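Local coordinates for 3-oxoacyl-[acyl-carrier-protein] synthase, mitochondrial (Arabidopsis thaliana, PDB 2IX4), which catalyses the condensation steps of mitochondrial fatty acid synthesis, adding two carbons from malonyl-ACP to acyl chains of 4 to at least 16 carbons, at residues L40-F45 against L51-Q56. Residues are numbered along the deposited sequence; the frame is centred on the assembly and turned at random.
Sequences LKMKSF and LYTFDQ
Leu40 and Met42 pack against Thr53 and Phe54 in a small, largely apolar and mostly buried contact that joins a loop to the helix it leads into. The loop follows strand 32-34, and the chain reverses so that the end of helix 47-55 lies beside the loop. This is structural packing in the N-terminal half of a thiolase-like ketosynthase, away from the annotated sites. No hydrogen bond crosses between 40-45 and 51-56; together they bury 181 Å².

Met42 and Thr53 meet tip to tip. The methionine chain runs out extended and then bends at its thioether (chi3 62°), which brings SD to 3.8 Å from Thr53 CG2 while the terminal methyl CE comes to 3.5 Å from Thr53 OG1. A long, flexible side chain suits a loop position that must reach across to a helix. Threonine suits the helical side because its methyl supplies apolar surface, and its hydroxyl, set beside its own backbone N (chi1 -57°), bonds back to Thr49 O one turn earlier, so this polar atom is satisfied within the helix.

The fork of Leu40 serves two surfaces: CD1 lies on the helix backbone, 4.2 Å from Phe54 N and 4.3 Å from Phe54 CB, and CD2 sits at the ring edge, near its plane. The broad Phe54 ring also packs on Leu35 and Leu37. A type I turn from Met42 to Phe45 shapes the loop, closed by a hydrogen bond from Phe45 N to Met42 O, 3.0 Å.

Around these four residues, Ala212 of helix 212-220 touches Leu40, Met42 and Thr53, Phe45 rests on helix 127-138, and Ile137 of the second subunit packs on Met42 and Thr53, so the contact forms part of the dimer interface.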
ATOM      1  N   LEU A  40       2.357  19.807 -16.934  1.00 23.53           N
ATOM      2  CA  LEU A  40       2.693  20.117 -15.542  1.00 23.31           C
ATOM      3  C   LEU A  40       1.518  19.892 -14.590  1.00 23.20           C
ATOM      4  O   LEU A  40       1.713  19.766 -13.376  1.00 23.02           O
ATOM      5  CB  LEU A  40       3.172  21.569 -15.414  1.00 23.38           C
ATOM      6  CG  LEU A  40       4.392  22.047 -16.207  1.00 23.61           C
ATOM      7  CD1 LEU A  40       4.446  23.567 -16.212  1.00 24.31           C
ATOM      8  CD2 LEU A  40       5.680  21.474 -15.648  1.00 23.95           C
ATOM      9  N   LYS A  41       0.310  19.846 -15.157  1.00 22.96           N
ATOM     10  CA  LYS A  41      -0.955  19.747 -14.411  1.00 23.04           C
ATOM     11  C   LYS A  41      -1.161  20.939 -13.471  1.00 22.55           C
ATOM     12  O   LYS A  41      -1.675  20.779 -12.363  1.00 22.81           O
ATOM     13  CB  LYS A  41      -1.068  18.417 -13.639  1.00 23.30           C
ATOM     14  CG  LYS A  41      -0.862  17.144 -14.462  1.00 25.08           C
ATOM     15  CD  LYS A  41      -1.861  17.005 -15.611  1.00 27.71           C
ATOM     16  CE  LYS A  41      -1.645  15.701 -16.380  1.00 29.79           C
ATOM     17  NZ  LYS A  41      -0.236  15.526 -16.899  1.00 30.72           N
ATOM     18  N   MET A  42      -0.766  22.127 -13.926  1.00 21.93           N
ATOM     19  CA  MET A  42      -0.817  23.338 -13.104  1.00 21.35           C
ATOM     20  C   MET A  42      -1.864  24.352 -13.576  1.00 20.98           C
ATOM     21  O   MET A  42      -1.595  25.551 -13.625  1.00 20.88           O
ATOM     22  CB  MET A  42       0.569  23.990 -13.040  1.00 21.39           C
ATOM     23  CG  MET A  42       1.569  23.244 -12.169  1.00 21.33           C
ATOM     24  SD  MET A  42       3.248  23.897 -12.293  1.00 22.38           S
ATOM     25  CE  MET A  42       3.038  25.573 -11.695  1.00 21.22           C
ATOM     26  N   LYS A  43      -3.064  23.870 -13.898  1.00 20.59           N
ATOM     27  CA  LYS A  43      -4.146  24.741 -14.384  1.00 20.35           C
ATOM     28  C   LYS A  43      -4.537  25.853 -13.399  1.00 19.99           C
ATOM     29  O   LYS A  43      -5.027  26.901 -13.813  1.00 19.79           O
ATOM     30  CB  LYS A  43      -5.381  23.920 -14.794  1.00 20.39           C
ATOM     31  CG  LYS A  43      -6.120  23.242 -13.649  1.00 21.17           C
ATOM     32  CD  LYS A  43      -7.234  22.337 -14.168  1.00 22.95           C
ATOM     33  CE  LYS A  43      -8.077  21.782 -13.033  1.00 23.80           C
ATOM     34  NZ  LYS A  43      -7.278  20.902 -12.136  1.00 24.71           N
ATOM     35  N   SER A  44      -4.309  25.617 -12.105  1.00 19.66           N
ATOM     36  CA  SER A  44      -4.651  26.586 -11.058  1.00 19.35           C
ATOM     37  C   SER A  44      -3.566  27.643 -10.819  1.00 19.26           C
ATOM     38  O   SER A  44      -3.735  28.528  -9.977  1.00 19.17           O
ATOM     39  CB  SER A  44      -4.981  25.863  -9.746  1.00 19.46           C
ATOM     40  OG  SER A  44      -3.833  25.235  -9.199  1.00 18.86           O
ATOM     41  N   PHE A  45      -2.462  27.548 -11.556  1.00 19.20           N
ATOM     42  CA  PHE A  45      -1.368  28.515 -11.445  1.00 19.21           C
ATOM     43  C   PHE A  45      -1.344  29.455 -12.651  1.00 19.39           C
ATOM     44  O   PHE A  45      -1.831  29.101 -13.728  1.00 19.18           O
ATOM     45  CB  PHE A  45      -0.025  27.795 -11.319  1.00 19.06           C
ATOM     46  CG  PHE A  45       0.147  27.038 -10.029  1.00 18.97           C
ATOM     47  CD1 PHE A  45      -0.308  25.726  -9.909  1.00 18.51           C
ATOM     48  CD2 PHE A  45       0.784  27.631  -8.940  1.00 18.68           C
ATOM     49  CE1 PHE A  45      -0.145  25.016  -8.717  1.00 18.22           C
ATOM     50  CE2 PHE A  45       0.953  26.929  -7.744  1.00 18.49           C
ATOM     51  CZ  PHE A  45       0.486  25.620  -7.633  1.00 18.07           C
ATOM     52  N   LEU A  51       5.596  28.722 -16.639  1.00 18.42           N
ATOM     53  CA  LEU A  51       6.825  28.913 -17.411  1.00 18.69           C
ATOM     54  C   LEU A  51       8.072  28.730 -16.551  1.00 18.46           C
ATOM     55  O   LEU A  51       8.980  27.991 -16.931  1.00 18.65           O
ATOM     56  CB  LEU A  51       6.842  30.285 -18.101  1.00 18.78           C
ATOM     57  CG  LEU A  51       5.953  30.497 -19.334  1.00 19.39           C
ATOM     58  CD1 LEU A  51       5.790  31.985 -19.633  1.00 20.34           C
ATOM     59  CD2 LEU A  51       6.488  29.765 -20.558  1.00 19.99           C
ATOM     60  N   TYR A  52       8.099  29.385 -15.391  1.00 18.31           N
ATOM     61  CA  TYR A  52       9.207  29.229 -14.448  1.00 18.23           C
ATOM     62  C   TYR A  52       9.403  27.769 -14.049  1.00 18.00           C
ATOM     63  O   TYR A  52      10.531  27.271 -14.040  1.00 18.11           O
ATOM     64  CB  TYR A  52       9.013  30.080 -13.184  1.00 18.35           C
ATOM     65  CG  TYR A  52       9.821  29.551 -12.011  1.00 18.66           C
ATOM     66  CD1 TYR A  52      11.149  29.933 -11.822  1.00 18.86           C
ATOM     67  CD2 TYR A  52       9.263  28.637 -11.111  1.00 19.35           C
ATOM     68  CE1 TYR A  52      11.895  29.430 -10.758  1.00 19.07           C
ATOM     69  CE2 TYR A  52      10.001  28.122 -10.054  1.00 19.51           C
ATOM     70  CZ  TYR A  52      11.311  28.527  -9.880  1.00 19.44           C
ATOM     71  OH  TYR A  52      12.032  28.018  -8.829  1.00 19.60           O
ATOM     72  N   THR A  53       8.305  27.099 -13.706  1.00 17.55           N
ATOM     73  CA  THR A  53       8.359  25.730 -13.204  1.00 17.24           C
ATOM     74  C   THR A  53       8.916  24.772 -14.256  1.00 17.21           C
ATOM     75  O   THR A  53       9.788  23.953 -13.950  1.00 16.94           O
ATOM     76  CB  THR A  53       6.978  25.245 -12.696  1.00 17.20           C
ATOM     77  OG1 THR A  53       6.506  26.139 -11.680  1.00 16.79           O
ATOM     78  CG2 THR A  53       7.072  23.843 -12.113  1.00 17.23           C
ATOM     79  N   PHE A  54       8.417  24.891 -15.488  1.00 17.07           N
ATOM     80  CA  PHE A  54       8.897  24.084 -16.614  1.00 17.16           C
ATOM     81  C   PHE A  54      10.418  24.155 -16.764  1.00 17.06           C
ATOM     82  O   PHE A  54      11.082  23.135 -16.947  1.00 16.92           O
ATOM     83  CB  PHE A  54       8.220  24.524 -17.918  1.00 17.14           C
ATOM     84  CG  PHE A  54       8.493  23.609 -19.082  1.00 17.71           C
ATOM     85  CD1 PHE A  54       7.737  22.456 -19.270  1.00 17.51           C
ATOM     86  CD2 PHE A  54       9.510  23.900 -19.992  1.00 17.61           C
ATOM     87  CE1 PHE A  54       7.988  21.603 -20.345  1.00 17.71           C
ATOM     88  CE2 PHE A  54       9.769  23.051 -21.070  1.00 17.64           C
ATOM     89  CZ  PHE A  54       9.003  21.902 -21.247  1.00 17.57           C
ATOM     90  N   ASP A  55      10.954  25.368 -16.676  1.00 17.20           N
ATOM     91  CA  ASP A  55      12.386  25.611 -16.796  1.00 17.40           C
ATOM     92  C   ASP A  55      13.220  24.955 -15.697  1.00 17.50           C
ATOM     93  O   ASP A  55      14.418  24.745 -15.878  1.00 17.52           O
ATOM     94  CB  ASP A  55      12.659  27.115 -16.841  1.00 17.48           C
ATOM     95  CG  ASP A  55      12.389  27.722 -18.211  1.00 18.13           C
ATOM     96  OD1 ASP A  55      11.997  26.986 -19.144  1.00 18.88           O
ATOM     97  OD2 ASP A  55      12.580  28.946 -18.357  1.00 19.16           O
ATOM     98  N   GLN A  56      12.591  24.612 -14.574  1.00 17.69           N
ATOM     99  CA  GLN A  56      13.315  23.993 -13.453  1.00 17.95           C
ATOM    100  C   GLN A  56      13.443  22.482 -13.596  1.00 18.30           C
ATOM    101  O   GLN A  56      14.139  21.836 -12.811  1.00 18.27           O
ATOM    102  CB  GLN A  56      12.666  24.340 -12.107  1.00 17.93           C
ATOM    103  CG  GLN A  56      12.445  25.831 -11.855  1.00 17.42           C
ATOM    104  CD  GLN A  56      13.583  26.702 -12.353  1.00 17.41           C
ATOM    105  OE1 GLN A  56      14.715  26.613 -11.867  1.00 16.72           O
ATOM    106  NE2 GLN A  56      13.281  27.565 -13.321  1.00 16.52           N
TER